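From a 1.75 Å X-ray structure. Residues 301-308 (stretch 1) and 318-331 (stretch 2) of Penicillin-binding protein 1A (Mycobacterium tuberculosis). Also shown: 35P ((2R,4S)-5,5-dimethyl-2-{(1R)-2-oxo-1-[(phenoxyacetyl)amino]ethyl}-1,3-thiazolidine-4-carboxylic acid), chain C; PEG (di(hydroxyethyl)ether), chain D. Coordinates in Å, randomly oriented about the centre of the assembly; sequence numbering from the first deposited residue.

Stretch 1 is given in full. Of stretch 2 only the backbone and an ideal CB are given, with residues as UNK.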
ATOM      1  N   THR A 301       8.992  22.584   5.225  1.00 25.12           N
ATOM      2  CA  THR A 301       8.147  22.054   6.317  1.00 24.20           C
ATOM      3  C   THR A 301       6.826  21.430   5.809  1.00 22.46           C
ATOM      4  O   THR A 301       6.007  20.972   6.592  1.00 22.78           O
ATOM      5  CB  THR A 301       7.762  23.212   7.241  1.00 25.48           C
ATOM      6  OG1 THR A 301       7.022  24.164   6.486  1.00 26.85           O
ATOM      7  CG2 THR A 301       9.010  23.896   7.749  1.00 26.50           C
ATOM      8  N   ALA A 302       6.640  21.423   4.490  1.00 20.95           N
ATOM      9  CA  ALA A 302       5.397  21.025   3.854  1.00 19.74           C
ATOM     10  C   ALA A 302       5.460  19.592   3.266  1.00 18.04           C
ATOM     11  O   ALA A 302       6.533  18.963   3.247  1.00 17.30           O
ATOM     12  CB  ALA A 302       5.068  22.057   2.786  1.00 20.19           C
ATOM     13  N   ASN A 303       4.311  19.100   2.815  1.00 16.52           N
ATOM     14  CA  ASN A 303       4.101  17.692   2.444  1.00 15.82           C
ATOM     15  C   ASN A 303       4.091  17.553   0.929  1.00 15.55           C
ATOM     16  O   ASN A 303       3.770  18.515   0.255  1.00 15.95           O
ATOM     17  CB  ASN A 303       2.772  17.179   3.006  1.00 15.37           C
ATOM     18  CG  ASN A 303       2.753  17.233   4.531  1.00 15.75           C
ATOM     19  OD1 ASN A 303       3.816  17.251   5.175  1.00 15.84           O
ATOM     20  ND2 ASN A 303       1.557  17.241   5.103  1.00 15.31           N
ATOM     21  N   LYS A 304       4.363  16.363   0.426  1.00 14.47           N
ATOM     22  CA  LYS A 304       4.412  16.108  -0.982  1.00 14.90           C
ATOM     23  C   LYS A 304       3.469  15.022  -1.428  1.00 14.63           C
ATOM     24  O   LYS A 304       2.716  15.223  -2.373  1.00 15.53           O
ATOM     25  CB  LYS A 304       5.831  15.781  -1.440  1.00 15.18           C
ATOM     26  CG  LYS A 304       5.947  15.551  -2.950  1.00 15.89           C
ATOM     27  CD  LYS A 304       7.389  15.559  -3.431  1.00 16.51           C
ATOM     28  CE  LYS A 304       8.178  14.336  -2.937  1.00 15.92           C
ATOM     29  NZ  LYS A 304       7.852  13.029  -3.646  1.00 15.31           N
ATOM     30  N   ASP A 305       3.488  13.895  -0.738  1.00 13.38           N
ATOM     31  CA  ASP A 305       2.645  12.744  -1.039  1.00 13.04           C
ATOM     32  C   ASP A 305       1.962  12.321   0.249  1.00 12.58           C
ATOM     33  O   ASP A 305       2.544  12.384   1.332  1.00 12.90           O
ATOM     34  CB  ASP A 305       3.407  11.507  -1.515  1.00 13.06           C
ATOM     35  CG  ASP A 305       4.414  11.787  -2.598  1.00 13.31           C
ATOM     36  OD1 ASP A 305       5.542  12.163  -2.275  1.00 14.06           O
ATOM     37  OD2 ASP A 305       4.041  11.618  -3.796  1.00 13.73           O
ATOM     38  N   ALA A 306       0.731  11.886   0.135  1.00 12.12           N
ATOM     39  CA  ALA A 306      -0.046  11.464   1.280  1.00 11.76           C
ATOM     40  C   ALA A 306      -0.679  10.140   0.986  1.00 11.14           C
ATOM     41  O   ALA A 306      -1.251   9.963  -0.078  1.00 11.46           O
ATOM     42  CB  ALA A 306      -1.061  12.519   1.614  1.00 12.23           C
ATOM     43  N   TRP A 307      -0.575   9.189   1.906  1.00 10.46           N
ATOM     44  CA  TRP A 307      -1.019   7.842   1.708  1.00 10.28           C
ATOM     45  C   TRP A 307      -1.901   7.277   2.834  1.00  9.95           C
ATOM     46  O   TRP A 307      -1.657   7.551   4.028  1.00  9.48           O
ATOM     47  CB  TRP A 307       0.183   6.897   1.683  1.00 10.25           C
ATOM     48  CG  TRP A 307       1.105   6.993   0.518  1.00 10.57           C
ATOM     49  CD1 TRP A 307       2.079   7.948   0.294  1.00 10.83           C
ATOM     50  CD2 TRP A 307       1.106   6.124  -0.615  1.00 10.46           C
ATOM     51  NE1 TRP A 307       2.715   7.674  -0.926  1.00 10.90           N
ATOM     52  CE2 TRP A 307       2.169   6.540  -1.469  1.00 10.91           C
ATOM     53  CE3 TRP A 307       0.358   4.981  -0.967  1.00 10.60           C
ATOM     54  CZ2 TRP A 307       2.476   5.885  -2.632  1.00 11.16           C
ATOM     55  CZ3 TRP A 307       0.676   4.297  -2.154  1.00 10.75           C
ATOM     56  CH2 TRP A 307       1.726   4.768  -2.984  1.00 11.28           C
ATOM     57  N   MET A 308      -2.828   6.400   2.481  1.00  9.96           N
ATOM     58  CA  MET A 308      -3.439   5.494   3.431  1.00  9.99           C
ATOM     59  C   MET A 308      -3.542   4.150   2.758  1.00  9.52           C
ATOM     60  O   MET A 308      -4.145   4.040   1.653  1.00  9.86           O
ATOM     61  CB  MET A 308      -4.830   5.955   3.878  1.00 10.82           C
ATOM     62  CG  MET A 308      -5.567   5.009   4.836  1.00 11.30           C
ATOM     63  SD  MET A 308      -4.563   4.602   6.290  1.00 11.67           S
ATOM     64  CE  MET A 308      -5.685   4.975   7.658  1.00 12.38           C
ATOM     65  N   UNK A 318      -4.980   0.550  -1.268  1.00 10.67           N
ATOM     66  CA  UNK A 318      -3.984   1.574  -1.158  1.00 10.44           C
ATOM     67  C   UNK A 318      -4.506   2.866  -1.831  1.00 10.74           C
ATOM     68  O   UNK A 318      -5.052   2.833  -2.921  1.00 11.61           O
ATOM     69  CB  UNK A 318      -2.669   1.106  -1.785  1.00 10.44           C
ATOM     70  N   UNK A 319      -4.276   3.993  -1.165  1.00 10.84           N
ATOM     71  CA  UNK A 319      -4.638   5.302  -1.691  1.00 11.36           C
ATOM     72  C   UNK A 319      -3.455   6.231  -1.534  1.00 11.10           C
ATOM     73  O   UNK A 319      -2.887   6.379  -0.455  1.00 10.18           O
ATOM     74  CB  UNK A 319      -5.873   5.866  -0.985  1.00 11.36           C
ATOM     75  N   UNK A 320      -3.193   6.929  -2.641  1.00 11.41           N
ATOM     76  CA  UNK A 320      -2.215   8.021  -2.732  1.00 11.71           C
ATOM     77  C   UNK A 320      -2.945   9.284  -3.180  1.00 12.35           C
ATOM     78  O   UNK A 320      -3.840   9.229  -4.006  1.00 12.29           O
ATOM     79  CB  UNK A 320      -1.080   7.675  -3.698  1.00 11.71           C
ATOM     80  N   UNK A 321      -2.566  10.399  -2.563  1.00 12.59           N
ATOM     81  CA  UNK A 321      -2.915  11.719  -3.037  1.00 13.56           C
ATOM     82  C   UNK A 321      -1.630  12.514  -3.218  1.00 13.89           C
ATOM     83  O   UNK A 321      -0.718  12.488  -2.377  1.00 13.59           O
ATOM     84  CB  UNK A 321      -3.874  12.420  -2.073  1.00 13.56           C
ATOM     85  N   UNK A 322      -1.546  13.280  -4.305  1.00 14.66           N
ATOM     86  CA  UNK A 322      -0.391  14.162  -4.559  1.00 15.34           C
ATOM     87  C   UNK A 322      -0.766  15.162  -5.629  1.00 16.69           C
ATOM     88  O   UNK A 322      -1.967  15.424  -5.843  1.00 16.45           O
ATOM     89  CB  UNK A 322       0.844  13.363  -4.982  1.00 15.34           C
ATOM     90  N   UNK A 323       0.229  15.696  -6.310  1.00 18.02           N
ATOM     91  CA  UNK A 323      -0.041  16.613  -7.401  1.00 20.11           C
ATOM     92  C   UNK A 323       0.498  16.106  -8.705  1.00 21.68           C
ATOM     93  O   UNK A 323       1.401  15.253  -8.745  1.00 21.80           O
ATOM     94  CB  UNK A 323       0.549  17.992  -7.099  1.00 20.11           C
ATOM     95  N   UNK A 324      -0.021  16.667  -9.806  1.00 23.40           N
ATOM     96  CA  UNK A 324       0.284  16.081 -11.099  1.00 25.41           C
ATOM     97  C   UNK A 324       1.783  16.118 -11.477  1.00 26.99           C
ATOM     98  O   UNK A 324       2.274  15.178 -12.069  1.00 27.87           O
ATOM     99  CB  UNK A 324      -0.529  16.807 -12.172  1.00 25.41           C
ATOM    100  N   UNK A 325       2.493  17.185 -11.147  1.00 27.84           N
ATOM    101  CA  UNK A 325       3.957  17.244 -11.398  1.00 29.80           C
ATOM    102  C   UNK A 325       4.811  16.895 -10.194  1.00 28.80           C
ATOM    103  O   UNK A 325       6.007  16.788 -10.329  1.00 29.63           O
ATOM    104  CB  UNK A 325       4.344  18.646 -11.874  1.00 29.80           C
ATOM    105  N   UNK A 326       4.211  16.718  -9.024  1.00 27.26           N
ATOM    106  CA  UNK A 326       4.918  16.287  -7.867  1.00 28.01           C
ATOM    107  C   UNK A 326       5.981  17.232  -7.376  1.00 30.63           C
ATOM    108  O   UNK A 326       6.949  16.770  -6.785  1.00 31.48           O
ATOM    109  CB  UNK A 326       5.549  14.922  -8.151  1.00 28.01           C
ATOM    110  N   UNK A 327       5.766  18.517  -7.624  1.00 31.90           N
ATOM    111  CA  UNK A 327       6.736  19.594  -7.377  1.00 35.96           C
ATOM    112  C   UNK A 327       6.096  20.792  -6.635  1.00 36.06           C
ATOM    113  O   UNK A 327       6.510  21.932  -6.833  1.00 38.90           O
ATOM    114  CB  UNK A 327       7.334  20.065  -8.704  1.00 35.96           C
ATOM    115  N   UNK A 328       5.043  20.563  -5.859  1.00 33.56           N
ATOM    116  CA  UNK A 328       4.424  21.663  -5.112  1.00 32.70           C
ATOM    117  C   UNK A 328       3.907  21.076  -3.784  1.00 28.64           C
ATOM    118  O   UNK A 328       3.381  19.958  -3.776  1.00 27.53           O
ATOM    119  CB  UNK A 328       3.298  22.321  -5.912  1.00 32.70           C
ATOM    120  N   UNK A 329       4.080  21.792  -2.666  1.00 23.83           N
ATOM    121  CA  UNK A 329       3.481  21.350  -1.431  1.00 21.51           C
ATOM    122  C   UNK A 329       2.016  21.000  -1.581  1.00 20.45           C
ATOM    123  O   UNK A 329       1.271  21.706  -2.259  1.00 20.33           O
ATOM    124  CB  UNK A 329       3.648  22.429  -0.359  1.00 21.51           C
ATOM    125  N   UNK A 330       1.595  19.962  -0.875  1.00 18.11           N
ATOM    126  CA  UNK A 330       0.286  19.431  -0.993  1.00 17.97           C
ATOM    127  C   UNK A 330      -0.625  20.018   0.078  1.00 17.42           C
ATOM    128  O   UNK A 330      -0.407  19.777   1.264  1.00 17.34           O
ATOM    129  CB  UNK A 330       0.327  17.904  -0.908  1.00 17.97           C
ATOM    130  N   UNK A 331      -1.615  20.810  -0.328  1.00 17.29           N
ATOM    131  CA  UNK A 331      -2.509  21.501   0.607  1.00 17.21           C
ATOM    132  C   UNK A 331      -3.940  21.485   0.125  1.00 17.71           C
ATOM    133  O   UNK A 331      -4.204  21.316  -1.069  1.00 17.81           O
ATOM    134  CB  UNK A 331      -2.053  22.947   0.816  1.00 17.21           C
TER
HETATM  135  C24 35P C 702       9.230  16.351   7.542  1.00 22.91           C
HETATM  136  C23 35P C 702       9.276  17.673   7.111  1.00 23.35           C
HETATM  137  C22 35P C 702       8.254  18.187   6.344  1.00 21.66           C
HETATM  138  C21 35P C 702       7.159  17.408   5.997  1.00 21.04           C
HETATM  139  C20 35P C 702       7.088  16.098   6.416  1.00 22.38           C
HETATM  140  C19 35P C 702       8.131  15.563   7.209  1.00 21.95           C
HETATM  141  O1  35P C 702       8.122  14.272   7.678  1.00 21.08           O
HETATM  142  C2  35P C 702       6.917  13.518   7.584  1.00 17.88           C
HETATM  143  C3  35P C 702       7.058  12.273   8.416  1.00 16.93           C
HETATM  144  O18 35P C 702       7.818  12.260   9.375  1.00 15.90           O
HETATM  145  N4  35P C 702       6.290  11.268   8.026  1.00 15.36           N
HETATM  146  C5  35P C 702       6.253  10.010   8.757  1.00 15.65           C
HETATM  147  C6  35P C 702       5.820   8.966   7.812  1.00 15.22           C
HETATM  148  O17 35P C 702       5.208   9.170   6.744  1.00 14.58           O
HETATM  149  C8  35P C 702       5.252   9.997   9.995  1.00 16.87           C
HETATM  150  N7  35P C 702       4.094   9.387   9.408  1.00 17.04           N
HETATM  151  S11 35P C 702       4.697  11.478  10.647  1.00 19.18           S
HETATM  152  C10 35P C 702       3.053  11.401  10.114  1.00 16.79           C
HETATM  153  C12 35P C 702       2.604  12.748   9.549  1.00 16.87           C
HETATM  154  C15 35P C 702       2.079  11.037  11.203  1.00 17.24           C
HETATM  155  C9  35P C 702       3.097  10.349   9.000  1.00 15.60           C
HETATM  156  C13 35P C 702       1.846   9.624   8.611  1.00 15.30           C
HETATM  157  O14 35P C 702       1.669   8.482   9.137  1.00 15.63           O
HETATM  158  O16 35P C 702       1.106  10.173   7.767  1.00 14.40           O
HETATM  159  O2  PEG D 703      10.460  12.573  -5.049  1.00 29.86           O
HETATM  160  C3  PEG D 703      10.812  12.040  -6.318  1.00 29.52           C
HETATM  161  C4  PEG D 703      10.306  10.626  -6.379  1.00 28.64           C
HETATM  162  O4  PEG D 703      11.409   9.771  -6.157  1.00 35.10           O

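Positions 318 to 323 form a strand running antiparallel to 303-308 (162° between directions); in its bridged part the extended backbone puts the CB atoms of 319 and 321 on the face of Ala-306 and Met-308, and that of 320 on the face of Trp-307. At position 318 CA-to-CB points sideways, and the ideal CB lies 4.6 Å from Trp-307 CZ3; small or medium apolar groups would suit. The residue is Ala-318.

Position 319 pairs with Met-308: its N donates to Met-308 O (2.8 Å) and its O accepts from Met-308 N (2.9 Å). The CB shares a face with the CB of Met-308, whose side chain leads away at its end, so stretch 1 constrains the choice little. Extended backbone angles (-132/133) favour beta-branched residues, and Val-319 is one.

Position 320 is the most informative. It forms the non-hydrogen-bonded pair with Trp-307, the CA atoms only 4.6 Å apart, and its ideal CB lies 4.1 Å from Trp-307 CD2, on the indole-bearing face. Beyond, on the same side, the carboxylate of Asp-305 offers an acceptor. A side chain both apolar and able to donate would answer both features; Trp fits, while Lys, Arg, His or Gln could also be considered. The deposited Trp-320 (chi1 t) places CB over the six-membered ring of Trp-307, 3.9 Å from its centroid and 1° off the normal. Its edge turns toward the Trp-307 face, with the five-membered rings at 63° and Trp-320 CD1 3.6 Å from Trp-307 CE2. Trp-320 NE1 donates to Asp-305 OD2 at 2.9 Å and 173°, a nearly linear bond.

Position 321 returns to the face of Ala-306, with N donating to Ala-306 O (2.8 Å) and O accepting from Ala-306 N (3.0 Å). The small neighbour leaves room for several apolar residues, beta-branched ones especially; Val-321 is found.

At position 322 CB would point toward stretch 1, 3.7 Å from Lys-304 O and 3.8 Å from Asp-305 OD2. The two acceptors would suit a small donor such as Ser, but phi/psi of -164/-157 is a region that glycine occupies most easily. It is Gly-322.

Positions 323 to 325 have nothing of stretch 1 within 5.5 Å of their ideal CB atoms and leave almost any residue possible, with the extended angles of 323 (-120/161) mildly favouring beta-branched ones and open space at 324 and 325 admitting long or polar chains; the residues are Thr-323, Val-324 and Lys-325. A water accepts from Thr-323 N (2.9 Å) and donates to Lys-304 O (2.7 Å).

Position 326 has phi 63°, which by itself favours glycine; Asn or Asp are alternatives. Gly-326 O lies 3.6 Å from Lys-304 CD. Positions 327 and 328 point away, allowing polar residues: Asp-327 and Glu-328.

At position 329 phi is -49° and the ideal CB lies 3.5 Å from Ala-302 CB, suiting proline or a small apolar residue. Pro-329 packs its CB 3.7 Å from Ala-302 CB.

Position 330 points toward stretch 1, its N donating to Asn-303 O (2.8 Å). The methyl of Ala-306 invites a branched aliphatic chain; Leu-330 brings CD2 to 3.9 Å from Ala-306 CB. Position 331 is sideways with extended angles (-140/161) and nothing of stretch 1 within 5.5 Å of its ideal CB, so many residues would suit, beta-branched ones among them; it is Val-331.

Stretch 2 318-331: AVWVGTVKGDEPLV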
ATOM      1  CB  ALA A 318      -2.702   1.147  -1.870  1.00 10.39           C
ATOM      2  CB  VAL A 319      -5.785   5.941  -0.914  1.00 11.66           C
ATOM      3  CG1 VAL A 319      -6.144   7.308  -1.486  1.00 12.44           C
ATOM      4  CG2 VAL A 319      -7.038   4.998  -0.886  1.00 11.96           C
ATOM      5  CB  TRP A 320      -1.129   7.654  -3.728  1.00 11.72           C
ATOM      6  CG  TRP A 320      -0.245   8.815  -4.167  1.00 12.00           C
ATOM      7  CD1 TRP A 320       0.914   9.238  -3.552  1.00 12.06           C
ATOM      8  CD2 TRP A 320      -0.417   9.663  -5.308  1.00 12.71           C
ATOM      9  NE1 TRP A 320       1.464  10.286  -4.256  1.00 12.23           N
ATOM     10  CE2 TRP A 320       0.652  10.584  -5.320  1.00 12.74           C
ATOM     11  CE3 TRP A 320      -1.368   9.737  -6.332  1.00 13.41           C
ATOM     12  CZ2 TRP A 320       0.823  11.524  -6.350  1.00 13.77           C
ATOM     13  CZ3 TRP A 320      -1.219  10.678  -7.316  1.00 13.97           C
ATOM     14  CH2 TRP A 320      -0.112  11.572  -7.324  1.00 14.40           C
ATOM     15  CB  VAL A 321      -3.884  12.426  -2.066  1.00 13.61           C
ATOM     16  CG1 VAL A 321      -4.188  13.846  -2.559  1.00 14.38           C
ATOM     17  CG2 VAL A 321      -5.170  11.635  -1.887  1.00 13.74           C
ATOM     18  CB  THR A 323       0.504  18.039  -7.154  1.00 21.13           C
ATOM     19  OG1 THR A 323       1.938  18.099  -7.297  1.00 21.37           O
ATOM     20  CG2 THR A 323       0.083  18.551  -5.771  1.00 20.91           C
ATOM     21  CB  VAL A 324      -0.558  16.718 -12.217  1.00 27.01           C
ATOM     22  CG1 VAL A 324      -0.378  18.222 -12.248  1.00 27.11           C
ATOM     23  CG2 VAL A 324      -0.252  16.059 -13.539  1.00 27.73           C
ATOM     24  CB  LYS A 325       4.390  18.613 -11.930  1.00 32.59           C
ATOM     25  CG  LYS A 325       4.099  18.812 -13.401  1.00 35.94           C
ATOM     26  CD  LYS A 325       4.786  20.060 -13.923  1.00 39.36           C
ATOM     27  CE  LYS A 325       4.733  20.125 -15.433  1.00 42.85           C
ATOM     28  NZ  LYS A 325       5.066  21.478 -15.967  1.00 45.25           N
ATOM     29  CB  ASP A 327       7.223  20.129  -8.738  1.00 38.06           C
ATOM     30  CG  ASP A 327       6.114  20.793  -9.524  1.00 39.21           C
ATOM     31  OD1 ASP A 327       4.911  20.691  -9.148  1.00 41.03           O
ATOM     32  OD2 ASP A 327       6.422  21.438 -10.548  1.00 44.56           O
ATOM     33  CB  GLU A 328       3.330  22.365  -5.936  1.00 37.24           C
ATOM     34  CG  GLU A 328       1.897  21.830  -5.881  1.00 40.69           C
ATOM     35  CD  GLU A 328       0.839  22.702  -6.609  1.00 46.19           C
ATOM     36  OE1 GLU A 328       1.215  23.641  -7.346  1.00 52.95           O
ATOM     37  OE2 GLU A 328      -0.402  22.461  -6.456  1.00 48.40           O
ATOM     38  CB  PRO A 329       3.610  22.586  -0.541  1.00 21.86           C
ATOM     39  CG  PRO A 329       4.926  23.164  -0.992  1.00 22.78           C
ATOM     40  CD  PRO A 329       4.861  23.042  -2.473  1.00 23.88           C
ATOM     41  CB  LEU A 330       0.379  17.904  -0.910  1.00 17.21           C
ATOM     42  CG  LEU A 330      -0.861  17.082  -1.128  1.00 17.45           C
ATOM     43  CD1 LEU A 330      -1.389  17.159  -2.560  1.00 18.52           C
ATOM     44  CD2 LEU A 330      -0.614  15.632  -0.719  1.00 16.38           C
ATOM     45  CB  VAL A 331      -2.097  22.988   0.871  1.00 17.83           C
ATOM     46  CG1 VAL A 331      -0.731  23.070   1.527  1.00 17.81           C
ATOM     47  CG2 VAL A 331      -2.115  23.844  -0.450  1.00 18.63           C
TER
HETATM   48  O   HOH W   1       1.884  20.566   2.701  1.00 15.00           O
HETATM   49  O   HOH W   2       2.794  15.238  -5.064  1.00 15.91           O
HETATM   50  O   HOH W   3       7.187  13.660  -6.407  1.00 20.13           O
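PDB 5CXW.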